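Local coordinates for PAN2-PAN3 deadenylation complex catalytic subunit pan2 (Neurospora crassa, PDB 4CZW), which is the catalytic subunit of the PAN2-PAN3 deadenylase, probably shortening mRNA poly(A) tails, here as its probably inactive ubiquitin-protease-like domain plus its exonuclease domain, at residues L235-N241 and L254-I260; L180-Y186 and P198-F204; C190-H195 and C245-Q249. One frame throughout, in Å; residues are numbered along the deposited sequence.

Interaction 1 of 3, residues L235-N241 and L254-I260; sequences LENEAVN and LDQRKII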
loop_
_atom_site.group_PDB
_atom_site.type_symbol
_atom_site.label_atom_id
_atom_site.label_comp_id
_atom_site.label_asym_id
_atom_site.label_seq_id
_atom_site.Cartn_x
_atom_site.Cartn_y
_atom_site.Cartn_z
ATOM N N LEU A 235 -12.796 -12.987 -21.005
ATOM C CA LEU A 235 -11.506 -13.648 -21.174
ATOM C C LEU A 235 -11.248 -14.029 -22.631
ATOM O O LEU A 235 -10.158 -13.806 -23.156
ATOM C CB LEU A 235 -11.427 -14.893 -20.288
ATOM C CG LEU A 235 -11.318 -14.651 -18.781
ATOM C CD1 LEU A 235 -11.656 -15.909 -18.004
ATOM C CD2 LEU A 235 -9.922 -14.175 -18.426
ATOM N N GLU A 236 -12.259 -14.602 -23.276
ATOM C CA GLU A 236 -12.132 -15.041 -24.661
ATOM C C GLU A 236 -12.325 -13.884 -25.637
ATOM O O GLU A 236 -12.831 -12.824 -25.266
ATOM C CB GLU A 236 -13.139 -16.153 -24.959
ATOM C CG GLU A 236 -12.930 -17.412 -24.132
ATOM C CD GLU A 236 -13.982 -18.467 -24.402
ATOM O OE1 GLU A 236 -15.053 -18.116 -24.941
ATOM O OE2 GLU A 236 -13.738 -19.648 -24.078
ATOM N N ASN A 237 -11.919 -14.096 -26.886
ATOM C CA ASN A 237 -12.050 -13.076 -27.920
ATOM C C ASN A 237 -12.034 -13.676 -29.323
ATOM O O ASN A 237 -10.974 -14.004 -29.856
ATOM C CB ASN A 237 -10.933 -12.037 -27.788
ATOM C CG ASN A 237 -11.198 -10.780 -28.601
ATOM O OD1 ASN A 237 -12.055 -10.761 -29.485
ATOM N ND2 ASN A 237 -10.453 -9.721 -28.306
ATOM N N GLU A 238 -13.216 -13.819 -29.913
ATOM C CA GLU A 238 -13.335 -14.258 -31.297
ATOM C C GLU A 238 -13.744 -13.084 -32.179
ATOM O O GLU A 238 -14.631 -12.311 -31.820
ATOM C CB GLU A 238 -14.349 -15.397 -31.426
ATOM C CG GLU A 238 -13.944 -16.682 -30.722
ATOM C CD GLU A 238 -14.961 -17.792 -30.909
ATOM O OE1 GLU A 238 -16.051 -17.516 -31.454
ATOM O OE2 GLU A 238 -14.670 -18.941 -30.513
ATOM N N ALA A 239 -13.095 -12.954 -33.331
ATOM C CA ALA A 239 -13.369 -11.840 -34.230
ATOM C C ALA A 239 -12.999 -12.169 -35.672
ATOM O O ALA A 239 -12.201 -13.070 -35.932
ATOM C CB ALA A 239 -12.625 -10.595 -33.767
ATOM N N VAL A 240 -13.589 -11.429 -36.606
ATOM C CA VAL A 240 -13.285 -11.582 -38.023
ATOM C C VAL A 240 -12.963 -10.230 -38.649
ATOM O O VAL A 240 -13.792 -9.321 -38.641
ATOM C CB VAL A 240 -14.455 -12.228 -38.794
ATOM C CG1 VAL A 240 -14.152 -12.265 -40.283
ATOM C CG2 VAL A 240 -14.736 -13.627 -38.267
ATOM N N ASN A 241 -11.754 -10.100 -39.183
ATOM C CA ASN A 241 -11.336 -8.866 -39.839
ATOM C C ASN A 241 -10.574 -9.137 -41.130
ATOM O O ASN A 241 -9.889 -10.153 -41.254
ATOM C CB ASN A 241 -10.473 -8.021 -38.899
ATOM C CG ASN A 241 -11.217 -7.595 -37.650
ATOM O OD1 ASN A 241 -12.040 -6.680 -37.686
ATOM N ND2 ASN A 241 -10.925 -8.253 -36.534
ATOM N N LEU A 254 -9.961 -12.869 -41.976
ATOM C CA LEU A 254 -9.111 -13.589 -41.037
ATOM C C LEU A 254 -9.854 -13.941 -39.753
ATOM O O LEU A 254 -10.409 -13.069 -39.082
ATOM C CB LEU A 254 -7.862 -12.770 -40.711
ATOM C CG LEU A 254 -7.001 -12.338 -41.901
ATOM C CD1 LEU A 254 -5.728 -11.658 -41.420
ATOM C CD2 LEU A 254 -6.675 -13.519 -42.800
ATOM N N ASP A 255 -9.859 -15.227 -39.418
ATOM C CA ASP A 255 -10.491 -15.705 -38.194
ATOM C C ASP A 255 -9.499 -15.680 -37.037
ATOM O O ASP A 255 -8.593 -16.511 -36.959
ATOM C CB ASP A 255 -11.045 -17.116 -38.393
ATOM C CG ASP A 255 -11.629 -17.700 -37.121
ATOM O OD1 ASP A 255 -12.205 -16.936 -36.318
ATOM O OD2 ASP A 255 -11.513 -18.928 -36.926
ATOM N N GLN A 256 -9.685 -14.719 -36.139
ATOM C CA GLN A 256 -8.765 -14.501 -35.031
ATOM C C GLN A 256 -9.403 -14.872 -33.697
ATOM O O GLN A 256 -10.387 -14.264 -33.278
ATOM C CB GLN A 256 -8.312 -13.042 -35.009
ATOM C CG GLN A 256 -7.711 -12.571 -36.323
ATOM C CD GLN A 256 -7.984 -11.105 -36.601
ATOM O OE1 GLN A 256 -8.571 -10.404 -35.778
ATOM N NE2 GLN A 256 -7.562 -10.637 -37.770
ATOM N N ARG A 257 -8.838 -15.875 -33.033
ATOM C CA ARG A 257 -9.360 -16.320 -31.748
ATOM C C ARG A 257 -8.270 -16.314 -30.684
ATOM O O ARG A 257 -7.145 -16.749 -30.930
ATOM C CB ARG A 257 -9.971 -17.717 -31.874
ATOM C CG ARG A 257 -10.873 -17.884 -33.085
ATOM C CD ARG A 257 -11.705 -19.148 -32.992
ATOM N NE ARG A 257 -12.458 -19.391 -34.218
ATOM C CZ ARG A 257 -13.481 -20.233 -34.313
ATOM N NH1 ARG A 257 -13.887 -20.910 -33.248
ATOM N NH2 ARG A 257 -14.104 -20.392 -35.473
ATOM N N LYS A 258 -8.608 -15.815 -29.501
ATOM C CA LYS A 258 -7.657 -15.763 -28.399
ATOM C C LYS A 258 -7.551 -17.120 -27.714
ATOM O O LYS A 258 -8.423 -17.502 -26.932
ATOM C CB LYS A 258 -8.060 -14.688 -27.387
ATOM C CG LYS A 258 -7.029 -14.450 -26.296
ATOM C CD LYS A 258 -7.391 -13.245 -25.444
ATOM C CE LYS A 258 -6.286 -12.922 -24.450
ATOM N NZ LYS A 258 -6.582 -11.694 -23.661
ATOM N N ILE A 259 -6.481 -17.847 -28.017
ATOM C CA ILE A 259 -6.250 -19.158 -27.423
ATOM C C ILE A 259 -5.684 -19.010 -26.016
ATOM O O ILE A 259 -4.568 -18.528 -25.836
ATOM C CB ILE A 259 -5.285 -20.003 -28.273
ATOM C CG1 ILE A 259 -5.717 -19.995 -29.741
ATOM C CG2 ILE A 259 -5.209 -21.424 -27.738
ATOM C CD1 ILE A 259 -7.108 -20.546 -29.974
ATOM N N ILE A 260 -6.459 -19.433 -25.023
ATOM C CA ILE A 260 -6.085 -19.249 -23.626
ATOM C C ILE A 260 -5.431 -20.497 -23.037
ATOM O O ILE A 260 -6.002 -21.586 -23.069
ATOM C CB ILE A 260 -7.311 -18.864 -22.777
ATOM C CG1 ILE A 260 -7.949 -17.587 -23.332
ATOM C CG2 ILE A 260 -6.920 -18.684 -21.318
ATOM C CD1 ILE A 260 -9.194 -17.148 -22.600
#
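L235 ends helix 227-235 and packs its CB 3.9 Å from I260 CD1, two aliphatic side chains sharing a buried spot at the base. E236 leaves the helical conformation; its carboxylate turns to K232, while its CG lies 4.0 Å from I260 CD1. At N237 the antiparallel ladder opens: its O accepts from K258 N (3.0 Å), and its CB lies 3.9 Å from K258 CB, the lysine's ammonium going on to T203. E238 faces R257 in a non-hydrogen-bonded pair, and a long salt bridge joins its OE2 to R257 NH1 (3.5 Å). R257 NE also holds D255 OD2 (2.9 Å), so arginine links two acids on the face that also carries V240. A239 forms a regular hydrogen-bonded pair with Q256, N to O and O to N both 3.0 Å, its methyl on the face of Q256 and N241. V240 CA makes a CA-H...O contact with L254 O (3.4 Å). N241 pairs last in these segments, O to L254 N (2.8 Å), with ND2 reaching Q256 OE1 (3.3 Å); the strands run on toward the tip. Main-chain bonds thus set the register, and solvent-tolerant charged and amide side chains reinforce it on both faces.

Interaction 2 of 3, residues L180-Y186 and P198-F204; sequences LETDARY and PRTATTF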
loop_
_atom_site.group_PDB
_atom_site.type_symbol
_atom_site.label_atom_id
_atom_site.label_comp_id
_atom_site.label_asym_id
_atom_site.label_seq_id
_atom_site.Cartn_x
_atom_site.Cartn_y
_atom_site.Cartn_z
ATOM N N LEU A 180 -0.082 -13.209 -12.105
ATOM C CA LEU A 180 -0.810 -12.027 -12.559
ATOM C C LEU A 180 -1.278 -12.096 -14.013
ATOM O O LEU A 180 -2.255 -11.445 -14.381
ATOM C CB LEU A 180 0.058 -10.779 -12.370
ATOM C CG LEU A 180 0.610 -10.524 -10.965
ATOM C CD1 LEU A 180 1.401 -9.225 -10.929
ATOM C CD2 LEU A 180 -0.510 -10.507 -9.934
ATOM N N GLU A 181 -0.590 -12.879 -14.837
ATOM C CA GLU A 181 -0.877 -12.892 -16.270
ATOM C C GLU A 181 -1.851 -13.980 -16.704
ATOM O O GLU A 181 -1.892 -15.068 -16.129
ATOM C CB GLU A 181 0.416 -13.045 -17.073
ATOM C CG GLU A 181 1.329 -11.838 -17.037
ATOM C CD GLU A 181 2.399 -11.895 -18.108
ATOM O OE1 GLU A 181 2.238 -12.682 -19.065
ATOM O OE2 GLU A 181 3.400 -11.158 -17.994
ATOM N N THR A 182 -2.633 -13.669 -17.733
ATOM C CA THR A 182 -3.431 -14.667 -18.429
ATOM C C THR A 182 -2.635 -15.172 -19.626
ATOM O O THR A 182 -2.580 -14.514 -20.665
ATOM C CB THR A 182 -4.782 -14.102 -18.904
ATOM O OG1 THR A 182 -5.538 -13.643 -17.775
ATOM C CG2 THR A 182 -5.579 -15.169 -19.641
ATOM N N ASP A 183 -2.004 -16.330 -19.466
ATOM C CA ASP A 183 -1.171 -16.902 -20.518
ATOM C C ASP A 183 -2.005 -17.247 -21.747
ATOM O O ASP A 183 -2.796 -18.190 -21.727
ATOM C CB ASP A 183 -0.442 -18.146 -20.004
ATOM C CG ASP A 183 0.513 -18.726 -21.027
ATOM O OD1 ASP A 183 1.030 -17.958 -21.866
ATOM O OD2 ASP A 183 0.750 -19.953 -20.991
ATOM N N ALA A 184 -1.825 -16.476 -22.815
ATOM C CA ALA A 184 -2.618 -16.662 -24.025
ATOM C C ALA A 184 -1.920 -16.116 -25.267
ATOM O O ALA A 184 -0.902 -15.429 -25.175
ATOM C CB ALA A 184 -3.981 -16.006 -23.860
ATOM N N ARG A 185 -2.482 -16.436 -26.429
ATOM C CA ARG A 185 -1.993 -15.923 -27.704
ATOM C C ARG A 185 -3.109 -15.977 -28.741
ATOM O O ARG A 185 -4.055 -16.753 -28.605
ATOM C CB ARG A 185 -0.779 -16.720 -28.187
ATOM C CG ARG A 185 -1.083 -18.162 -28.556
ATOM C CD ARG A 185 0.140 -18.855 -29.133
ATOM N NE ARG A 185 -0.139 -20.237 -29.509
ATOM C CZ ARG A 185 0.752 -21.058 -30.057
ATOM N NH1 ARG A 185 1.985 -20.635 -30.297
ATOM N NH2 ARG A 185 0.409 -22.301 -30.367
ATOM N N TYR A 186 -3.000 -15.149 -29.775
ATOM C CA TYR A 186 -4.022 -15.097 -30.814
ATOM C C TYR A 186 -3.694 -16.007 -31.991
ATOM O O TYR A 186 -2.598 -15.951 -32.548
ATOM C CB TYR A 186 -4.211 -13.663 -31.312
ATOM C CG TYR A 186 -4.954 -12.769 -30.347
ATOM C CD1 TYR A 186 -6.342 -12.787 -30.283
ATOM C CD2 TYR A 186 -4.271 -11.901 -29.506
ATOM C CE1 TYR A 186 -7.027 -11.970 -29.406
ATOM C CE2 TYR A 186 -4.949 -11.080 -28.625
ATOM C CZ TYR A 186 -6.327 -11.119 -28.578
ATOM O OH TYR A 186 -7.006 -10.304 -27.701
ATOM N N PRO A 198 0.435 -16.994 -35.571
ATOM C CA PRO A 198 0.231 -16.564 -34.183
ATOM C C PRO A 198 0.543 -15.091 -33.928
ATOM O O PRO A 198 1.410 -14.510 -34.581
ATOM C CB PRO A 198 1.204 -17.454 -33.411
ATOM C CG PRO A 198 2.331 -17.657 -34.365
ATOM C CD PRO A 198 1.716 -17.701 -35.744
ATOM N N ARG A 199 -0.177 -14.501 -32.979
ATOM C CA ARG A 199 0.123 -13.162 -32.488
ATOM C C ARG A 199 0.106 -13.168 -30.963
ATOM O O ARG A 199 -0.891 -13.546 -30.347
ATOM C CB ARG A 199 -0.876 -12.135 -33.028
ATOM C CG ARG A 199 -0.632 -10.721 -32.517
ATOM C CD ARG A 199 -1.672 -9.740 -33.036
ATOM N NE ARG A 199 -1.469 -8.399 -32.493
ATOM C CZ ARG A 199 -2.237 -7.351 -32.774
ATOM N NH1 ARG A 199 -3.266 -7.484 -33.599
ATOM N NH2 ARG A 199 -1.975 -6.170 -32.232
ATOM N N THR A 200 1.216 -12.755 -30.360
ATOM C CA THR A 200 1.366 -12.799 -28.908
ATOM C C THR A 200 0.390 -11.864 -28.200
ATOM O O THR A 200 0.032 -10.809 -28.724
ATOM C CB THR A 200 2.801 -12.438 -28.484
ATOM O OG1 THR A 200 3.135 -11.135 -28.981
ATOM C CG2 THR A 200 3.789 -13.454 -29.035
ATOM N N ALA A 201 -0.034 -12.261 -27.005
ATOM C CA ALA A 201 -0.989 -11.480 -26.227
ATOM C C ALA A 201 -0.579 -11.391 -24.759
ATOM O O ALA A 201 -0.323 -12.407 -24.111
ATOM C CB ALA A 201 -2.382 -12.076 -26.349
ATOM N N THR A 202 -0.519 -10.168 -24.242
ATOM C CA THR A 202 -0.173 -9.938 -22.844
ATOM C C THR A 202 -1.366 -9.367 -22.087
ATOM O O THR A 202 -1.936 -8.352 -22.487
ATOM C CB THR A 202 1.025 -8.979 -22.708
ATOM O OG1 THR A 202 2.154 -9.516 -23.407
ATOM C CG2 THR A 202 1.388 -8.782 -21.244
ATOM N N THR A 203 -1.741 -10.021 -20.993
ATOM C CA THR A 203 -2.897 -9.594 -20.215
ATOM C C THR A 203 -2.647 -9.683 -18.712
ATOM O O THR A 203 -2.460 -10.771 -18.169
ATOM C CB THR A 203 -4.143 -10.431 -20.560
ATOM O OG1 THR A 203 -4.436 -10.303 -21.956
ATOM C CG2 THR A 203 -5.341 -9.965 -19.747
ATOM N N PHE A 204 -2.645 -8.533 -18.046
ATOM C CA PHE A 204 -2.528 -8.488 -16.593
ATOM C C PHE A 204 -3.906 -8.380 -15.949
ATOM O O PHE A 204 -4.201 -9.063 -14.967
ATOM C CB PHE A 204 -1.652 -7.314 -16.149
ATOM C CG PHE A 204 -0.204 -7.459 -16.519
ATOM C CD1 PHE A 204 0.607 -8.363 -15.853
ATOM C CD2 PHE A 204 0.351 -6.683 -17.523
ATOM C CE1 PHE A 204 1.942 -8.496 -16.187
ATOM C CE2 PHE A 204 1.686 -6.811 -17.861
ATOM C CZ PHE A 204 2.481 -7.720 -17.192
#
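P198 lies within strand 196-201, which forms a hairpin with strand 183-190. Its CA makes a CA-H...O contact with Y186 O (3.3 Å), and proline is tolerated here because its N is not among the bonds to Y186. R199 makes the firm pairing: its N donates to Y186 O (2.9 Å) and its O accepts from Y186 N (2.7 Å), a hydrogen-bonded antiparallel pair in which Y186 CB and R199 CB stand 4.0 Å apart. Its long extended side chain suits an exposed position on an outermost strand. A201 shares the Y186 side of the sheet; its methyl packs against the tyrosine, A201 CB to Y186 CE2 3.6 Å, while K258 and N237 touch the same tyrosine from the other hairpin. T203 O accepts from T182 N (2.9 Å) and lies 3.3 Å from E181 CA; the beta-branched side chains of T203 and T182 approach CB to CB at 4.1 Å, and their hydroxyls bond to K258 and N206, respectively. At F204 the contact turns apolar. E181 CG rests 3.5 Å from F204 CE1, L180 CB stands 4.3 Å from F204 CD1 at the ring edge, and F142 of helix 130-149 packs against both F204 and L180. Backbone bonds therefore occur at both ends of the contact, and apolar packing is added at F204 and L180, where the sheet meets the helices of the ubiquitin-protease-like domain.

Interaction 3 of 3, residues C190-H195 and C245-Q249; sequences CMHCQH and CTKCQ. With ZN (zinc ion), chain C.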
loop_
_atom_site.group_PDB
_atom_site.type_symbol
_atom_site.label_atom_id
_atom_site.label_comp_id
_atom_site.label_asym_id
_atom_site.label_seq_id
_atom_site.Cartn_x
_atom_site.Cartn_y
_atom_site.Cartn_z
ATOM N N CYS A 190 -6.417 -17.642 -41.869
ATOM C CA CYS A 190 -7.002 -17.218 -43.133
ATOM C C CYS A 190 -8.191 -18.112 -43.456
ATOM O O CYS A 190 -8.077 -19.334 -43.433
ATOM C CB CYS A 190 -5.967 -17.268 -44.260
ATOM S SG CYS A 190 -6.622 -16.918 -45.915
HETATM N N MSE A 191 -9.336 -17.506 -43.751
HETATM C CA MSE A 191 -10.550 -18.276 -43.995
HETATM C C MSE A 191 -10.627 -18.807 -45.425
HETATM O O MSE A 191 -11.646 -19.364 -45.831
HETATM C CB MSE A 191 -11.786 -17.430 -43.684
HETATM C CG MSE A 191 -11.891 -17.006 -42.228
HETATM SE SE MSE A 191 -13.558 -16.082 -41.833
HETATM C CE MSE A 191 -14.804 -17.516 -42.268
ATOM N N HIS A 192 -9.548 -18.641 -46.185
ATOM C CA HIS A 192 -9.505 -19.137 -47.556
ATOM C C HIS A 192 -8.595 -20.356 -47.681
ATOM O O HIS A 192 -9.044 -21.436 -48.065
ATOM C CB HIS A 192 -9.041 -18.039 -48.514
ATOM C CG HIS A 192 -9.176 -18.403 -49.961
ATOM N ND1 HIS A 192 -10.399 -18.526 -50.585
ATOM C CD2 HIS A 192 -8.243 -18.676 -50.904
ATOM C CE1 HIS A 192 -10.213 -18.856 -51.852
ATOM N NE2 HIS A 192 -8.915 -18.953 -52.070
ATOM N N CYS A 193 -7.317 -20.180 -47.356
ATOM C CA CYS A 193 -6.342 -21.260 -47.474
ATOM C C CYS A 193 -6.068 -21.932 -46.131
ATOM O O CYS A 193 -5.178 -22.776 -46.021
ATOM C CB CYS A 193 -5.033 -20.738 -48.070
ATOM S SG CYS A 193 -4.179 -19.523 -47.045
ATOM N N GLN A 194 -6.835 -21.541 -45.116
ATOM C CA GLN A 194 -6.772 -22.144 -43.783
ATOM C C GLN A 194 -5.384 -22.065 -43.144
ATOM O O GLN A 194 -5.044 -22.877 -42.285
ATOM C CB GLN A 194 -7.233 -23.604 -43.843
ATOM C CG GLN A 194 -8.544 -23.805 -44.587
ATOM C CD GLN A 194 -9.651 -22.907 -44.072
ATOM O OE1 GLN A 194 -9.843 -22.765 -42.864
ATOM N NE2 GLN A 194 -10.386 -22.288 -44.991
ATOM N N HIS A 195 -4.592 -21.080 -43.558
ATOM C CA HIS A 195 -3.261 -20.883 -42.995
ATOM C C HIS A 195 -3.342 -20.166 -41.653
ATOM O O HIS A 195 -4.092 -19.203 -41.500
ATOM C CB HIS A 195 -2.377 -20.094 -43.962
ATOM C CG HIS A 195 -1.001 -19.823 -43.438
ATOM N ND1 HIS A 195 -0.100 -20.828 -43.157
ATOM C CD2 HIS A 195 -0.371 -18.661 -43.142
ATOM C CE1 HIS A 195 1.025 -20.298 -42.712
ATOM N NE2 HIS A 195 0.887 -18.984 -42.693
ATOM N N CYS A 245 -2.924 -12.110 -46.324
ATOM C CA CYS A 245 -2.426 -13.455 -46.067
ATOM C C CYS A 245 -1.200 -13.738 -46.926
ATOM O O CYS A 245 -1.254 -13.639 -48.152
ATOM C CB CYS A 245 -3.507 -14.502 -46.333
ATOM S SG CYS A 245 -2.958 -16.199 -46.024
ATOM N N THR A 246 -0.098 -14.091 -46.275
ATOM C CA THR A 246 1.167 -14.301 -46.966
ATOM C C THR A 246 1.143 -15.528 -47.874
ATOM O O THR A 246 1.886 -15.596 -48.854
ATOM C CB THR A 246 2.331 -14.447 -45.967
ATOM O OG1 THR A 246 2.057 -15.526 -45.065
ATOM C CG2 THR A 246 2.510 -13.164 -45.172
ATOM N N LYS A 247 0.289 -16.495 -47.555
ATOM C CA LYS A 247 0.238 -17.734 -48.323
ATOM C C LYS A 247 -0.448 -17.537 -49.673
ATOM O O LYS A 247 0.161 -17.758 -50.719
ATOM C CB LYS A 247 -0.471 -18.835 -47.532
ATOM C CG LYS A 247 -0.328 -20.215 -48.155
ATOM C CD LYS A 247 -1.006 -21.290 -47.322
ATOM C CE LYS A 247 -0.844 -22.660 -47.963
ATOM N NZ LYS A 247 -1.569 -23.722 -47.212
ATOM N N CYS A 248 -1.712 -17.122 -49.652
ATOM C CA CYS A 248 -2.456 -16.923 -50.894
ATOM C C CYS A 248 -2.269 -15.509 -51.447
ATOM O O CYS A 248 -2.983 -15.094 -52.361
ATOM C CB CYS A 248 -3.944 -17.229 -50.690
ATOM S SG CYS A 248 -4.707 -16.481 -49.234
ATOM N N GLN A 249 -1.308 -14.782 -50.879
ATOM C CA GLN A 249 -0.821 -13.521 -51.443
ATOM C C GLN A 249 -1.888 -12.452 -51.673
ATOM O O GLN A 249 -1.782 -11.665 -52.614
ATOM C CB GLN A 249 -0.099 -13.796 -52.765
ATOM C CG GLN A 249 1.238 -14.501 -52.613
ATOM C CD GLN A 249 2.351 -13.554 -52.214
ATOM O OE1 GLN A 249 2.820 -13.572 -51.076
ATOM N NE2 GLN A 249 2.785 -12.721 -53.154
HETATM ZN ZN ZN C . -4.642 -17.322 -47.071
#
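A Cys4 zinc site, built from two CxxC turns, closes the tip of the four-stranded sheet, much like the zinc-bearing fingers of ubiquitin-specific proteases. C190 and C193 come from the turn between strands 183-190 and 196-201, C245 and C248 from that between strands 238-245 and 250-262. Their sulfurs, as thiolates, are soft ligands well suited to zinc and bind at 2.3, 2.2, 2.3 and 2.3 Å, respectively, measured from each SG to ZN. Each turn also steadies a sulfur with its own amides: H192 N donates to C190 SG (3.4 Å), and K247 N makes a weak bond to C245 SG (3.6 Å). Q194 and Q249, each following the second cysteine, take positive phi as the chain turns back. The first turn is closed by C190 N bonding to H195 O (2.8 Å). The aliphatic part of K247 packs beside the site: its CD lies 3.8 Å from H195 CB and 3.6 Å from C193 SG.

How the interactions relate
All three contacts belong to one antiparallel sheet, ordered 196-201, 183-190, 250-262, 238-245. Interactions 1 and 2 are its two hairpins, joined along the central strands, where I259 N lies 2.7 Å from R185 O, a probable hydrogen bond, and K258 CB packs 3.5 Å from Y186 CE1. Interaction 3 ties the hairpin turns together at the far end; L254 CD2 lies 3.7 Å from C190 CA. Interaction 2, partly buried, reaches helices 130-149 and 61-71 at the root through L180 and F204, whereas interaction 1 is mostly a surface ladder with salt bridges. Interaction 3 is also partly buried, its segments held by the zinc rather than by main-chain pairing.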